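Surface protein SPB1 (Streptococcus agalactiae, PDB 4UZG) forms the backbone of the group B streptococcal type 2b pilus, its subunits probably being joined covalently by sortase into a fibre on the cell surface. Local coordinates at residues I173-G178 / A182-A187; L238-A243 / Y247-N252. All blocks are in the same frame, centred on the assembly; numbering follows the deposited sequence.

Interaction 1: I173-G178 / A182-A187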
ATOM      1  N   ILE A 173       6.904  20.251  -3.159  1.00  7.24           N
ATOM      2  CA  ILE A 173       7.888  21.074  -3.843  1.00  8.02           C
ATOM      3  C   ILE A 173       7.638  22.530  -3.512  1.00  8.06           C
ATOM      4  O   ILE A 173       6.517  23.002  -3.659  1.00  8.65           O
ATOM      5  CB  ILE A 173       7.776  20.895  -5.370  1.00  8.81           C
ATOM      6  CG1 ILE A 173       7.890  19.434  -5.798  1.00 10.37           C
ATOM      7  CG2 ILE A 173       8.832  21.739  -6.085  1.00 10.91           C
ATOM      8  CD1 ILE A 173       7.358  19.164  -7.231  1.00 14.94           C
ATOM      9  N   LYS A 174       8.676  23.241  -3.082  1.00  8.52           N
ATOM     10  CA  LYS A 174       8.597  24.684  -2.900  1.00 10.10           C
ATOM     11  C   LYS A 174       9.519  25.356  -3.885  1.00  9.70           C
ATOM     12  O   LYS A 174      10.708  25.093  -3.925  1.00 10.57           O
ATOM     13  CB  LYS A 174       8.976  25.132  -1.498  1.00 12.79           C
ATOM     14  CG  LYS A 174       8.806  26.662  -1.329  1.00 16.50           C
ATOM     15  CD  LYS A 174       8.947  27.148   0.109  1.00 20.72           C
ATOM     16  CE  LYS A 174      10.353  26.937   0.643  1.00 24.25           C
ATOM     17  NZ  LYS A 174      10.472  27.224   2.108  1.00 26.21           N
ATOM     18  N   LYS A 175       8.954  26.253  -4.668  1.00  8.94           N
ATOM     19  CA  LYS A 175       9.694  26.982  -5.683  1.00  9.07           C
ATOM     20  C   LYS A 175      10.006  28.380  -5.167  1.00  7.84           C
ATOM     21  O   LYS A 175       9.082  29.088  -4.743  1.00  8.38           O
ATOM     22  CB  LYS A 175       8.823  27.093  -6.931  1.00  8.74           C
ATOM     23  CG  LYS A 175       9.499  27.691  -8.106  1.00 11.42           C
ATOM     24  CD  LYS A 175      10.633  26.739  -8.445  1.00 11.26           C
ATOM     25  CE  LYS A 175      11.437  27.148  -9.599  1.00 11.85           C
ATOM     26  NZ  LYS A 175      12.153  28.424  -9.376  1.00 11.71           N
ATOM     27  N   ILE A 176      11.275  28.762  -5.207  1.00  7.42           N
ATOM     28  CA  ILE A 176      11.697  30.067  -4.738  1.00  7.59           C
ATOM     29  C   ILE A 176      12.634  30.753  -5.726  1.00  8.15           C
ATOM     30  O   ILE A 176      13.196  30.141  -6.624  1.00  8.65           O
ATOM     31  CB  ILE A 176      12.387  29.986  -3.349  1.00  9.05           C
ATOM     32  CG1 ILE A 176      13.763  29.292  -3.431  1.00 10.26           C
ATOM     33  CG2 ILE A 176      11.464  29.361  -2.308  1.00 10.52           C
ATOM     34  CD1 ILE A 176      14.565  29.404  -2.165  1.00 12.52           C
ATOM     35  N   ASP A 177      12.782  32.054  -5.523  1.00  7.97           N
ATOM     36  CA  ASP A 177      13.860  32.838  -6.131  1.00  8.50           C
ATOM     37  C   ASP A 177      15.146  32.555  -5.336  1.00  9.14           C
ATOM     38  O   ASP A 177      15.168  32.716  -4.120  1.00  9.81           O
ATOM     39  CB  ASP A 177      13.457  34.320  -6.039  1.00  9.97           C
ATOM     40  CG  ASP A 177      14.465  35.271  -6.627  1.00 11.84           C
ATOM     41  OD1 ASP A 177      15.660  35.216  -6.279  1.00 14.42           O
ATOM     42  OD2 ASP A 177      14.004  36.148  -7.378  1.00 14.58           O
ATOM     43  N   GLY A 178      16.202  32.108  -6.010  1.00 10.20           N
ATOM     44  CA  GLY A 178      17.422  31.729  -5.320  1.00 11.87           C
ATOM     45  C   GLY A 178      18.098  32.861  -4.567  1.00 13.29           C
ATOM     46  O   GLY A 178      18.865  32.630  -3.638  1.00 16.07           O
ATOM     47  N   ALA A 182      12.004  34.410  -2.085  1.00  9.21           N
ATOM     48  CA  ALA A 182      10.558  34.538  -2.241  1.00  9.11           C
ATOM     49  C   ALA A 182       9.978  33.313  -2.913  1.00  8.09           C
ATOM     50  O   ALA A 182      10.564  32.770  -3.834  1.00  9.15           O
ATOM     51  CB  ALA A 182      10.233  35.751  -3.067  1.00 10.16           C
ATOM     52  N   SER A 183       8.794  32.907  -2.459  1.00  8.64           N
ATOM     53  CA  SER A 183       8.062  31.833  -3.083  0.66  8.99           C
ATOM     54  C   SER A 183       7.491  32.296  -4.413  1.00  8.59           C
ATOM     55  O   SER A 183       7.030  33.431  -4.524  1.00 11.53           O
ATOM     56  CB  SER A 183       6.950  31.387  -2.143  0.66 12.31           C
ATOM     57  OG  SER A 183       7.495  30.808  -0.972  0.66 14.79           O
ATOM     58  N   LEU A 184       7.535  31.420  -5.419  1.00  7.57           N
ATOM     59  CA  LEU A 184       7.155  31.771  -6.770  1.00  7.64           C
ATOM     60  C   LEU A 184       6.044  30.908  -7.308  1.00  7.23           C
ATOM     61  O   LEU A 184       6.185  29.685  -7.419  1.00  8.09           O
ATOM     62  CB  LEU A 184       8.355  31.662  -7.701  1.00  7.82           C
ATOM     63  CG  LEU A 184       9.563  32.523  -7.355  1.00  9.21           C
ATOM     64  CD1 LEU A 184      10.723  32.237  -8.312  1.00  9.87           C
ATOM     65  CD2 LEU A 184       9.212  34.007  -7.388  1.00 11.92           C
ATOM     66  N   GLN A 185       4.944  31.555  -7.668  1.00  7.80           N
ATOM     67  CA  GLN A 185       3.835  30.890  -8.314  1.00  7.11           C
ATOM     68  C   GLN A 185       4.086  30.729  -9.807  1.00  7.30           C
ATOM     69  O   GLN A 185       4.889  31.465 -10.414  1.00  8.70           O
ATOM     70  CB  GLN A 185       2.556  31.696  -8.089  1.00  7.59           C
ATOM     71  CG  GLN A 185       2.513  32.980  -8.907  1.00  9.97           C
ATOM     72  CD  GLN A 185       1.270  33.728  -8.727  1.00 12.51           C
ATOM     73  OE1 GLN A 185       0.809  33.932  -7.605  1.00 16.47           O
ATOM     74  NE2 GLN A 185       0.696  34.171  -9.837  1.00 14.02           N
ATOM     75  N   GLY A 186       3.352  29.807 -10.414  1.00  6.35           N
ATOM     76  CA  GLY A 186       3.278  29.738 -11.856  1.00  6.79           C
ATOM     77  C   GLY A 186       4.344  28.922 -12.547  1.00  6.59           C
ATOM     78  O   GLY A 186       4.298  28.814 -13.770  1.00  7.34           O
ATOM     79  N   ALA A 187       5.302  28.355 -11.811  1.00  6.32           N
ATOM     80  CA  ALA A 187       6.263  27.442 -12.437  1.00  6.33           C
ATOM     81  C   ALA A 187       5.558  26.127 -12.738  1.00  6.16           C
ATOM     82  O   ALA A 187       4.706  25.698 -11.964  1.00  7.73           O
ATOM     83  CB  ALA A 187       7.417  27.179 -11.502  1.00  7.51           C
TER
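Ile176 and Ser183 form a single beta bridge, flanked by two backbone hydrogen bonds in the pattern of an antiparallel non-hydrogen-bonded pair. Asp177 N donates to Ala182 O at 2.9 Å, in the carbonyl plane. Leu184 N reaches Lys175 O at 2.9 Å, but from above that carbonyl plane, 36° out of it. Two CA-H...O contacts lie between them; the shorter brings Ile176 CA within 3.1 Å of Ala182 O.

The packing comes chiefly from Leu184. With CG beside its own backbone N (chi1 -59°), the side chain lies on the Ile176-Asp177 peptide, CD1 standing 3.5 Å from Asp177 N, and it also touches Pro244. Farther along, Ala187 CB touches Lys175 CG at 4.0 Å.

Asp177 and Lys175 are buried, and partners beyond the two segments take up their polar ends. Asp177 OD1 accepts from Ser179 N, making an Asx turn, and from Thr180 N; OD2 meets Lys281 in a salt bridge and also bonds Tyr247 OH. Lys175 leaves the strand through a bend at chi2 (63°), and its NZ is covalently joined to Asn279 CG while making a weak 3.4 Å bond to Ile176 O. The link is an intramolecular isopeptide bond, a hallmark of Gram-positive pilins. The loop thus packs along the aliphatic stem of a lysine whose amine is spent in a crosslink tying strand 169-177 to strand 273-279.

Interaction 2: L238-A243 / Y247-N252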
ATOM      1  N   LEU A 238      12.819  16.331 -10.390  1.00  5.92           N
ATOM      2  CA  LEU A 238      11.918  17.442 -10.667  1.00  6.24           C
ATOM      3  C   LEU A 238      12.389  18.141 -11.927  1.00  6.42           C
ATOM      4  O   LEU A 238      13.501  18.665 -11.953  1.00  8.36           O
ATOM      5  CB  LEU A 238      11.933  18.432  -9.512  1.00  6.86           C
ATOM      6  CG  LEU A 238      11.667  17.844  -8.113  1.00  9.75           C
ATOM      7  CD1 LEU A 238      11.786  18.910  -7.038  1.00 10.46           C
ATOM      8  CD2 LEU A 238      10.360  17.150  -8.019  1.00 12.62           C
ATOM      9  N   VAL A 239      11.555  18.158 -12.953  1.00  6.14           N
ATOM     10  CA  VAL A 239      11.903  18.726 -14.246  1.00  6.98           C
ATOM     11  C   VAL A 239      11.041  19.973 -14.482  1.00  6.58           C
ATOM     12  O   VAL A 239       9.821  19.880 -14.604  1.00  6.76           O
ATOM     13  CB  VAL A 239      11.682  17.709 -15.365  1.00  8.27           C
ATOM     14  CG1 VAL A 239      11.978  18.302 -16.727  1.00 10.04           C
ATOM     15  CG2 VAL A 239      12.519  16.449 -15.140  1.00 10.06           C
ATOM     16  N   GLU A 240      11.676  21.135 -14.556  1.00  7.02           N
ATOM     17  CA  GLU A 240      10.955  22.359 -14.824  1.00  7.10           C
ATOM     18  C   GLU A 240      10.663  22.455 -16.309  1.00  7.63           C
ATOM     19  O   GLU A 240      11.567  22.399 -17.146  1.00  9.89           O
ATOM     20  CB  GLU A 240      11.753  23.562 -14.365  1.00  7.99           C
ATOM     21  CG  GLU A 240      10.943  24.822 -14.384  1.00  8.54           C
ATOM     22  CD  GLU A 240      11.708  26.014 -13.838  1.00  9.68           C
ATOM     23  OE1 GLU A 240      12.656  26.489 -14.488  1.00 11.14           O
ATOM     24  OE2 GLU A 240      11.318  26.500 -12.752  1.00 10.41           O
ATOM     25  N   LYS A 241       9.381  22.608 -16.625  1.00  7.74           N
ATOM     26  CA  LYS A 241       8.911  22.797 -17.982  1.00  8.78           C
ATOM     27  C   LYS A 241       8.680  24.266 -18.322  1.00  8.73           C
ATOM     28  O   LYS A 241       8.800  24.643 -19.488  1.00 10.67           O
ATOM     29  CB  LYS A 241       7.634  22.013 -18.214  1.00 10.82           C
ATOM     30  CG  LYS A 241       7.806  20.514 -18.106  1.00 16.40           C
ATOM     31  CD  LYS A 241       8.912  19.964 -19.015  1.00 19.80           C
ATOM     32  CE  LYS A 241       8.633  20.135 -20.499  1.00 22.62           C
ATOM     33  NZ  LYS A 241       7.491  19.324 -21.011  1.00 24.88           N
ATOM     34  N   LYS A 242       8.345  25.088 -17.334  1.00  8.21           N
ATOM     35  CA  LYS A 242       8.132  26.526 -17.536  1.00  8.73           C
ATOM     36  C   LYS A 242       8.578  27.218 -16.259  1.00  8.11           C
ATOM     37  O   LYS A 242       8.133  26.856 -15.171  1.00  8.20           O
ATOM     38  CB  LYS A 242       6.667  26.852 -17.840  1.00 11.33           C
ATOM     39  CG  LYS A 242       6.434  28.322 -18.178  1.00 16.47           C
ATOM     40  CD  LYS A 242       4.979  28.590 -18.645  1.00 21.74           C
ATOM     41  CE  LYS A 242       3.962  28.811 -17.479  1.00 26.71           C
ATOM     42  NZ  LYS A 242       2.591  29.464 -17.860  1.00 28.37           N
ATOM     43  N   ALA A 243       9.473  28.193 -16.378  1.00  9.87           N
ATOM     44  CA  ALA A 243       9.893  28.961 -15.223  1.00 10.65           C
ATOM     45  C   ALA A 243       8.807  29.974 -14.838  1.00  9.91           C
ATOM     46  O   ALA A 243       7.981  30.351 -15.671  1.00 10.47           O
ATOM     47  CB  ALA A 243      11.200  29.675 -15.523  1.00 14.01           C
ATOM     48  N   TYR A 247      11.767  34.514 -15.064  1.00 12.43           N
ATOM     49  CA  TYR A 247      12.878  33.663 -14.659  1.00 11.72           C
ATOM     50  C   TYR A 247      13.383  32.812 -15.820  1.00 11.40           C
ATOM     51  O   TYR A 247      12.640  32.520 -16.763  1.00 13.43           O
ATOM     52  CB  TYR A 247      12.445  32.794 -13.468  1.00 10.72           C
ATOM     53  CG  TYR A 247      12.276  33.613 -12.210  1.00 11.22           C
ATOM     54  CD1 TYR A 247      11.158  34.394 -12.002  1.00 11.06           C
ATOM     55  CD2 TYR A 247      13.279  33.647 -11.251  1.00 11.01           C
ATOM     56  CE1 TYR A 247      11.041  35.175 -10.874  1.00 11.18           C
ATOM     57  CE2 TYR A 247      13.158  34.420 -10.122  1.00 11.82           C
ATOM     58  CZ  TYR A 247      12.043  35.190  -9.933  1.00 11.81           C
ATOM     59  OH  TYR A 247      11.885  36.001  -8.821  1.00 14.31           O
ATOM     60  N   ASN A 248      14.644  32.405 -15.752  1.00 12.70           N
ATOM     61  CA  ASN A 248      15.221  31.549 -16.780  1.00 13.45           C
ATOM     62  C   ASN A 248      14.865  30.077 -16.559  1.00 12.70           C
ATOM     63  O   ASN A 248      14.899  29.601 -15.438  1.00 15.19           O
ATOM     64  CB  ASN A 248      16.735  31.690 -16.795  1.00 14.87           C
ATOM     65  CG  ASN A 248      17.186  33.060 -17.236  1.00 18.09           C
ATOM     66  OD1 ASN A 248      16.536  33.709 -18.063  1.00 19.52           O
ATOM     67  ND2 ASN A 248      18.293  33.520 -16.676  1.00 21.56           N
ATOM     68  N   LEU A 249      14.531  29.352 -17.617  1.00 12.23           N
ATOM     69  CA  LEU A 249      14.243  27.927 -17.511  1.00 12.13           C
ATOM     70  C   LEU A 249      15.453  27.153 -17.017  1.00 11.70           C
ATOM     71  O   LEU A 249      16.537  27.283 -17.566  1.00 12.32           O
ATOM     72  CB  LEU A 249      13.814  27.376 -18.867  1.00 13.84           C
ATOM     73  CG  LEU A 249      13.331  25.929 -18.894  1.00 14.84           C
ATOM     74  CD1 LEU A 249      12.087  25.737 -18.003  1.00 14.14           C
ATOM     75  CD2 LEU A 249      13.037  25.541 -20.345  1.00 17.58           C
ATOM     76  N   LEU A 250      15.255  26.371 -15.966  1.00 11.33           N
ATOM     77  CA  LEU A 250      16.328  25.579 -15.370  1.00 12.02           C
ATOM     78  C   LEU A 250      16.751  24.460 -16.299  1.00 16.38           C
ATOM     79  O   LEU A 250      15.909  23.722 -16.783  1.00 21.01           O
ATOM     80  CB  LEU A 250      15.859  24.998 -14.022  1.00 11.51           C
ATOM     81  CG  LEU A 250      15.691  26.064 -12.929  1.00 12.91           C
ATOM     82  CD1 LEU A 250      14.922  25.478 -11.746  1.00 13.94           C
ATOM     83  CD2 LEU A 250      17.038  26.631 -12.463  1.00 14.30           C
ATOM     84  N   ASP A 251      18.054  24.312 -16.518  1.00 17.65           N
ATOM     85  CA  ASP A 251      18.576  23.346 -17.486  1.00 23.40           C
ATOM     86  C   ASP A 251      18.467  21.929 -16.988  1.00 24.43           C
ATOM     87  O   ASP A 251      18.258  20.983 -17.766  1.00 27.19           O
ATOM     88  CB  ASP A 251      20.062  23.606 -17.770  1.00 27.59           C
ATOM     89  CG  ASP A 251      20.307  24.837 -18.626  1.00 32.82           C
ATOM     90  OD1 ASP A 251      19.383  25.277 -19.341  1.00 35.32           O
ATOM     91  OD2 ASP A 251      21.449  25.354 -18.592  1.00 34.46           O
ATOM     92  N   ASN A 252      18.660  21.758 -15.694  1.00 20.44           N
ATOM     93  CA  ASN A 252      18.833  20.411 -15.178  1.00 20.90           C
ATOM     94  C   ASN A 252      17.795  20.138 -14.139  1.00 17.78           C
ATOM     95  O   ASN A 252      17.190  21.057 -13.550  1.00 19.82           O
ATOM     96  CB  ASN A 252      20.226  20.174 -14.603  1.00 25.50           C
ATOM     97  CG  ASN A 252      21.321  20.218 -15.672  1.00 30.83           C
ATOM     98  OD1 ASN A 252      22.291  20.956 -15.540  1.00 34.32           O
ATOM     99  ND2 ASN A 252      21.159  19.425 -16.737  1.00 31.83           N
TER
HETATM  100  O   HOH W   1      14.371  21.506 -11.742  1.00 17.35           O
HETATM  101  O   HOH W   2      14.526  21.399 -14.598  1.00 13.32           O
HETATM  102  O   HOH W   3      14.174  22.110 -17.765  1.00 25.42           O
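Leu250 N donates to Glu240 OE1 at 3.0 Å in a nearly straight bond (168°) that meets the oxygen almost along its C-O axis. The glutamate gets there by extending from the strand with CG anti to the backbone N (chi1 -169°). The Leu250 branch runs at a slant to the Glu240 side chain, its CG 3.4 Å from OE1; Leu249 lies alongside Glu240, pointing the other way, with CD1 3.5 Å from Glu240 O.

Waters fill in where the backbones stand too far apart to pair directly. One lies within bonding distance of both Glu240 O and Leu250 O; a second accepts from Glu240 N at 2.9 Å and sits close to Asn252 O. Residues 238-243 run from strand 234-240 of the four-stranded antiparallel sheet in the prealbumin-like domain. A classic beta bulge follows, Lys241 and Lys242 sharing Ile188 as their opposite residue, and there the backbone changes direction; the CB atoms of both lysines point away from 247-252.

Farther on, Ala243 CB lies 3.4 Å from Tyr247 O, and its apolar contact is with Tyr247 CB at 3.9 Å. The tyrosine ring then swings away toward Asp177, the partner of its hydroxyl, and packs on Leu184.

In the fold
Interactions 1 and 2 have centres about 11 Å apart and follow one another along the chain within the prealbumin-like domain, on the same side of the chain's centre. Each closes a short loop after a strand: 169-177, the middle strand of a three-stranded sheet, and 234-240, an inner strand of the four-stranded sheet. The two sheets meet where Ile173 CD1 packs 3.7 Å from Leu238 CD2. Glu240 OE2 lies 3.2 Å from Lys175 CE, so the acid of interaction 2 borders the Lys175-Asn279 crosslink, as in related pilin isopeptide sites. The crosslink joins strand 169-177 to strand 273-279, while Tyr247 and Leu250 of the second loop pack on Asn279.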